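Local structure of YueI protein (Bacillus subtilis, 2OHW) at residues 40-52 with 70-84. The protein is of unknown function and belongs to the DUF1694 family, folding as a single chain with helices packed around a four-stranded mixed sheet. Residues are numbered along the deposited sequence; the frame is centred on the assembly and turned at random.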
loop_
_atom_site.group_PDB
_atom_site.type_symbol
_atom_site.label_atom_id
_atom_site.label_comp_id
_atom_site.label_asym_id
_atom_site.label_seq_id
_atom_site.Cartn_x
_atom_site.Cartn_y
_atom_site.Cartn_z
ATOM N N ALA A 40 -0.452 2.088 -3.039
ATOM C CA ALA A 40 0.302 1.065 -2.333
ATOM C C ALA A 40 1.783 1.268 -2.608
ATOM O O ALA A 40 2.164 1.619 -3.733
ATOM C CB ALA A 40 -0.147 -0.305 -2.778
ATOM N N LEU A 41 2.613 1.067 -1.581
ATOM C CA LEU A 41 4.078 1.142 -1.707
ATOM C C LEU A 41 4.653 -0.210 -1.328
ATOM O O LEU A 41 4.150 -0.851 -0.375
ATOM C CB LEU A 41 4.633 2.162 -0.730
ATOM C CG LEU A 41 4.368 3.644 -0.987
ATOM C CD1 LEU A 41 5.014 4.452 0.140
ATOM C CD2 LEU A 41 4.857 4.118 -2.316
ATOM N N THR A 42 5.694 -0.660 -2.037
ATOM C CA THR A 42 6.368 -1.892 -1.632
ATOM C C THR A 42 7.160 -1.642 -0.348
ATOM O O THR A 42 7.463 -0.486 0.007
ATOM C CB THR A 42 7.365 -2.405 -2.690
ATOM O OG1 THR A 42 8.467 -1.492 -2.799
ATOM C CG2 THR A 42 6.686 -2.595 -4.039
ATOM N N LYS A 43 7.518 -2.727 0.341
ATOM C CA LYS A 43 8.422 -2.603 1.494
ATOM C C LYS A 43 9.709 -1.877 1.098
ATOM O O LYS A 43 10.191 -1.013 1.829
ATOM C CB LYS A 43 8.705 -3.967 2.121
ATOM C CG LYS A 43 7.518 -4.543 2.878
ATOM C CD LYS A 43 7.765 -5.996 3.322
ATOM C CE LYS A 43 9.023 -6.101 4.156
ATOM N NZ LYS A 43 8.864 -5.357 5.427
ATOM N N GLY A 44 10.242 -2.198 -0.079
ATOM C CA GLY A 44 11.460 -1.542 -0.540
ATOM C C GLY A 44 11.304 -0.037 -0.687
ATOM O O GLY A 44 12.195 0.718 -0.331
ATOM N N GLN A 45 10.160 0.402 -1.218
ATOM C CA GLN A 45 9.876 1.836 -1.299
ATOM C C GLN A 45 9.729 2.459 0.085
ATOM O O GLN A 45 10.221 3.570 0.337
ATOM C CB GLN A 45 8.629 2.071 -2.163
ATOM C CG GLN A 45 8.861 1.713 -3.621
ATOM C CD GLN A 45 7.598 1.890 -4.452
ATOM O OE1 GLN A 45 6.542 1.371 -4.104
ATOM N NE2 GLN A 45 7.710 2.628 -5.566
ATOM N N VAL A 46 9.043 1.782 1.002
ATOM C CA VAL A 46 8.903 2.370 2.346
ATOM C C VAL A 46 10.285 2.547 3.003
ATOM O O VAL A 46 10.504 3.489 3.781
ATOM C CB VAL A 46 7.948 1.543 3.229
ATOM C CG1 VAL A 46 7.940 2.052 4.675
ATOM C CG2 VAL A 46 6.551 1.611 2.648
ATOM N N LEU A 47 11.207 1.642 2.683
ATOM C CA LEU A 47 12.556 1.683 3.269
ATOM C C LEU A 47 13.440 2.783 2.690
ATOM O O LEU A 47 14.538 3.027 3.208
ATOM C CB LEU A 47 13.234 0.318 3.133
ATOM C CG LEU A 47 12.649 -0.824 3.982
ATOM C CD1 LEU A 47 13.116 -2.200 3.496
ATOM C CD2 LEU A 47 12.908 -0.642 5.476
ATOM N N ARG A 48 12.978 3.465 1.642
ATOM C CA ARG A 48 13.728 4.587 1.068
ATOM C C ARG A 48 13.837 5.708 2.106
ATOM O O ARG A 48 12.854 6.041 2.776
ATOM C CB ARG A 48 13.065 5.090 -0.219
ATOM C CG ARG A 48 13.919 6.077 -1.011
ATOM C CD ARG A 48 13.155 6.665 -2.193
ATOM N NE ARG A 48 12.320 7.805 -1.827
ATOM C CZ ARG A 48 11.799 8.666 -2.698
ATOM N NH1 ARG A 48 12.021 8.524 -3.997
ATOM N NH2 ARG A 48 11.060 9.684 -2.271
ATOM N N SER A 49 15.040 6.264 2.242
ATOM C CA SER A 49 15.322 7.281 3.261
ATOM C C SER A 49 14.358 8.467 3.204
ATOM O O SER A 49 13.762 8.843 4.219
ATOM C CB SER A 49 16.776 7.755 3.149
ATOM O OG SER A 49 17.660 6.648 3.214
ATOM N N LYS A 50 14.190 9.035 2.013
ATOM C CA LYS A 50 13.222 10.103 1.812
ATOM C C LYS A 50 11.815 9.550 1.557
ATOM O O LYS A 50 11.627 8.744 0.642
ATOM C CB LYS A 50 13.650 11.009 0.656
ATOM C CG LYS A 50 12.985 12.381 0.676
ATOM C CD LYS A 50 13.491 13.234 1.836
ATOM C CE LYS A 50 12.619 14.457 2.052
ATOM N NZ LYS A 50 12.777 15.001 3.434
ATOM N N PRO A 51 10.820 9.987 2.357
ATOM C CA PRO A 51 9.453 9.511 2.136
ATOM C C PRO A 51 8.885 10.000 0.808
ATOM O O PRO A 51 9.290 11.052 0.301
ATOM C CB PRO A 51 8.668 10.104 3.312
ATOM C CG PRO A 51 9.463 11.266 3.756
ATOM C CD PRO A 51 10.897 10.907 3.512
ATOM N N TYR A 52 7.958 9.236 0.243
ATOM C CA TYR A 52 7.389 9.592 -1.046
ATOM C C TYR A 52 6.355 10.718 -0.940
ATOM O O TYR A 52 5.312 10.582 -0.275
ATOM C CB TYR A 52 6.765 8.363 -1.715
ATOM C CG TYR A 52 7.762 7.415 -2.359
ATOM C CD1 TYR A 52 7.993 7.440 -3.729
ATOM C CD2 TYR A 52 8.455 6.484 -1.593
ATOM C CE1 TYR A 52 8.912 6.551 -4.313
ATOM C CE2 TYR A 52 9.346 5.598 -2.156
ATOM C CZ TYR A 52 9.577 5.643 -3.513
ATOM O OH TYR A 52 10.486 4.754 -4.054
ATOM N N ASN A 70 2.402 -2.458 7.093
ATOM C CA ASN A 70 2.837 -3.820 7.291
ATOM C C ASN A 70 3.673 -3.946 8.565
ATOM O O ASN A 70 4.763 -3.390 8.639
ATOM C CB ASN A 70 3.685 -4.234 6.083
ATOM C CG ASN A 70 3.996 -5.697 6.061
ATOM O OD1 ASN A 70 4.129 -6.331 7.113
ATOM N ND2 ASN A 70 4.140 -6.250 4.860
ATOM N N GLY A 71 3.169 -4.697 9.548
ATOM C CA GLY A 71 3.843 -4.892 10.835
ATOM C C GLY A 71 5.181 -5.609 10.766
ATOM O O GLY A 71 5.903 -5.658 11.772
ATOM N N GLU A 72 5.542 -6.160 9.602
ATOM C CA GLU A 72 6.886 -6.737 9.469
ATOM C C GLU A 72 7.974 -5.666 9.498
ATOM O O GLU A 72 9.146 -5.968 9.773
ATOM C CB GLU A 72 7.025 -7.534 8.179
ATOM C CG GLU A 72 5.986 -8.612 8.050
ATOM C CD GLU A 72 6.571 -9.973 7.864
ATOM O OE1 GLU A 72 7.689 -10.098 7.320
ATOM O OE2 GLU A 72 5.895 -10.938 8.270
ATOM N N LEU A 73 7.587 -4.430 9.157
ATOM C CA LEU A 73 8.490 -3.289 9.154
ATOM C C LEU A 73 8.739 -2.789 10.574
ATOM O O LEU A 73 7.858 -2.861 11.420
ATOM C CB LEU A 73 7.877 -2.150 8.328
ATOM C CG LEU A 73 7.744 -2.408 6.826
ATOM C CD1 LEU A 73 6.888 -1.294 6.224
ATOM C CD2 LEU A 73 9.121 -2.437 6.196
ATOM N N GLN A 74 9.949 -2.301 10.817
ATOM C CA GLN A 74 10.275 -1.625 12.061
ATOM C C GLN A 74 9.788 -0.180 12.032
ATOM O O GLN A 74 9.737 0.442 10.967
ATOM C CB GLN A 74 11.791 -1.670 12.284
ATOM C CG GLN A 74 12.294 -3.090 12.486
ATOM C CD GLN A 74 13.775 -3.168 12.777
ATOM O OE1 GLN A 74 14.430 -2.157 13.011
ATOM N NE2 GLN A 74 14.313 -4.386 12.760
ATOM N N TYR A 75 9.458 0.345 13.212
ATOM C CA TYR A 75 8.920 1.704 13.365
ATOM C C TYR A 75 9.660 2.766 12.592
ATOM O O TYR A 75 9.029 3.581 11.916
ATOM C CB TYR A 75 8.849 2.104 14.846
ATOM C CG TYR A 75 8.120 3.414 15.080
ATOM C CD1 TYR A 75 6.730 3.485 14.991
ATOM C CD2 TYR A 75 8.819 4.574 15.397
ATOM C CE1 TYR A 75 6.057 4.679 15.205
ATOM C CE2 TYR A 75 8.154 5.776 15.605
ATOM C CZ TYR A 75 6.775 5.819 15.504
ATOM O OH TYR A 75 6.108 7.011 15.718
ATOM N N GLN A 76 10.985 2.786 12.701
ATOM C CA GLN A 76 11.747 3.862 12.068
ATOM C C GLN A 76 11.576 3.921 10.547
ATOM O O GLN A 76 11.797 4.966 9.946
ATOM C CB GLN A 76 13.226 3.778 12.463
ATOM C CG GLN A 76 13.969 2.608 11.866
ATOM C CD GLN A 76 13.885 1.333 12.676
ATOM O OE1 GLN A 76 13.121 1.222 13.644
ATOM N NE2 GLN A 76 14.675 0.343 12.269
ATOM N N SER A 77 11.152 2.808 9.951
ATOM C CA SER A 77 10.934 2.724 8.508
ATOM C C SER A 77 9.661 3.421 8.051
ATOM O O SER A 77 9.604 3.957 6.943
ATOM C CB SER A 77 10.892 1.254 8.050
ATOM O OG SER A 77 12.093 0.573 8.404
ATOM N N TYR A 78 8.631 3.399 8.887
ATOM C CA TYR A 78 7.334 3.935 8.481
ATOM C C TYR A 78 6.852 5.127 9.273
ATOM O O TYR A 78 5.805 5.695 8.973
ATOM C CB TYR A 78 6.254 2.848 8.492
ATOM C CG TYR A 78 6.015 2.151 9.820
ATOM C CD1 TYR A 78 5.287 2.760 10.847
ATOM C CD2 TYR A 78 6.496 0.863 10.037
ATOM C CE1 TYR A 78 5.049 2.098 12.052
ATOM C CE2 TYR A 78 6.265 0.205 11.225
ATOM C CZ TYR A 78 5.545 0.827 12.231
ATOM O OH TYR A 78 5.343 0.140 13.390
ATOM N N SER A 79 7.596 5.510 10.304
ATOM C CA SER A 79 7.166 6.629 11.124
ATOM C C SER A 79 6.935 7.937 10.364
ATOM O O SER A 79 6.053 8.707 10.746
ATOM C CB SER A 79 8.139 6.838 12.270
ATOM O OG SER A 79 9.441 7.020 11.766
ATOM N N SER A 80 7.696 8.194 9.304
ATOM C CA SER A 80 7.475 9.413 8.515
ATOM C C SER A 80 6.060 9.447 7.932
ATOM O O SER A 80 5.451 10.512 7.823
ATOM C CB SER A 80 8.490 9.505 7.380
ATOM O OG SER A 80 9.791 9.701 7.896
ATOM N N TYR A 81 5.554 8.275 7.541
ATOM C CA TYR A 81 4.224 8.191 6.935
ATOM C C TYR A 81 3.139 8.411 7.967
ATOM O O TYR A 81 2.075 8.937 7.643
ATOM C CB TYR A 81 4.047 6.856 6.202
ATOM C CG TYR A 81 4.973 6.785 5.005
ATOM C CD1 TYR A 81 4.649 7.432 3.813
ATOM C CD2 TYR A 81 6.202 6.116 5.086
ATOM C CE1 TYR A 81 5.522 7.403 2.718
ATOM C CE2 TYR A 81 7.075 6.077 3.998
ATOM C CZ TYR A 81 6.721 6.713 2.823
ATOM O OH TYR A 81 7.613 6.661 1.765
ATOM N N ILE A 82 3.418 8.031 9.218
ATOM C CA ILE A 82 2.469 8.280 10.309
ATOM C C ILE A 82 2.358 9.783 10.561
ATOM O O ILE A 82 1.255 10.294 10.795
ATOM C CB ILE A 82 2.896 7.528 11.590
ATOM C CG1 ILE A 82 2.631 6.023 11.414
ATOM C CG2 ILE A 82 2.195 8.126 12.843
ATOM C CD1 ILE A 82 3.061 5.146 12.607
ATOM N N GLN A 83 3.495 10.481 10.491
ATOM C CA GLN A 83 3.513 11.946 10.645
ATOM C C GLN A 83 2.657 12.589 9.565
ATOM O O GLN A 83 1.880 13.510 9.851
ATOM C CB GLN A 83 4.938 12.497 10.565
ATOM C CG GLN A 83 5.923 11.913 11.599
ATOM C CD GLN A 83 5.713 12.459 12.995
ATOM O OE1 GLN A 83 5.565 13.663 13.182
ATOM N NE2 GLN A 83 5.712 11.575 13.986
ATOM N N MET A 84 2.811 12.109 8.326
ATOM C CA MET A 84 2.040 12.635 7.189
ATOM C C MET A 84 0.556 12.378 7.412
ATOM O O MET A 84 -0.277 13.272 7.205
ATOM C CB MET A 84 2.459 11.964 5.876
ATOM C CG MET A 84 3.875 12.201 5.394
ATOM S SD MET A 84 4.209 11.276 3.826
ATOM C CE MET A 84 2.875 10.112 3.776
HETATM O O HOH W 1 9.994 5.900 2.230
#
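The phenol of Y81 reaches out of helix 75-87 into the bend of 40-52, where Y52 N donates to its OH over 3.0 Å in a nearly straight bond (163°). CG of Y81 lies beside its own backbone N (chi1 -67°), a setting that carries the ring end toward 40-52. L41 CD1 arrives from the opposite direction, 3.9 Å from Y81 CZ; P51 CB and V46 CG1 approach the ring obliquely. The same OH sits at the edge of the Y52 ring, whose centre is covered on one face by the R48 guanidinium and whose own OH bonds to D123. A water in the plane of the Y81 ring lies 2.9 Å from V46 O and also near R48 O; its approach to Y81 OH is unusually short and therefore doubtful. A phenylalanine in place of Y81 would probably leave Y52 N without its acceptor across the contact. V46 holds CG1 anti to the backbone N (chi1 173°), where it meets L73 CD1 at 3.8 Å, just before helix 75-87, and Y78 CB and Y81 CE2 on the helix; I106 of the inner strand 104-110 touches both V46 and Y81. Farther along, the K43 chain bends at its last two torsions and slides past L73 in the opposite direction. L47 CD2 rests on S77 OG. The contact thus joins helix 43-46 and the loop after it to helix 75-87 and the loop leading into it by an apolar row from L73 to P51, with one phenol oxygen serving the backbone directly at Y52 and perhaps, through water, at V46 and R48.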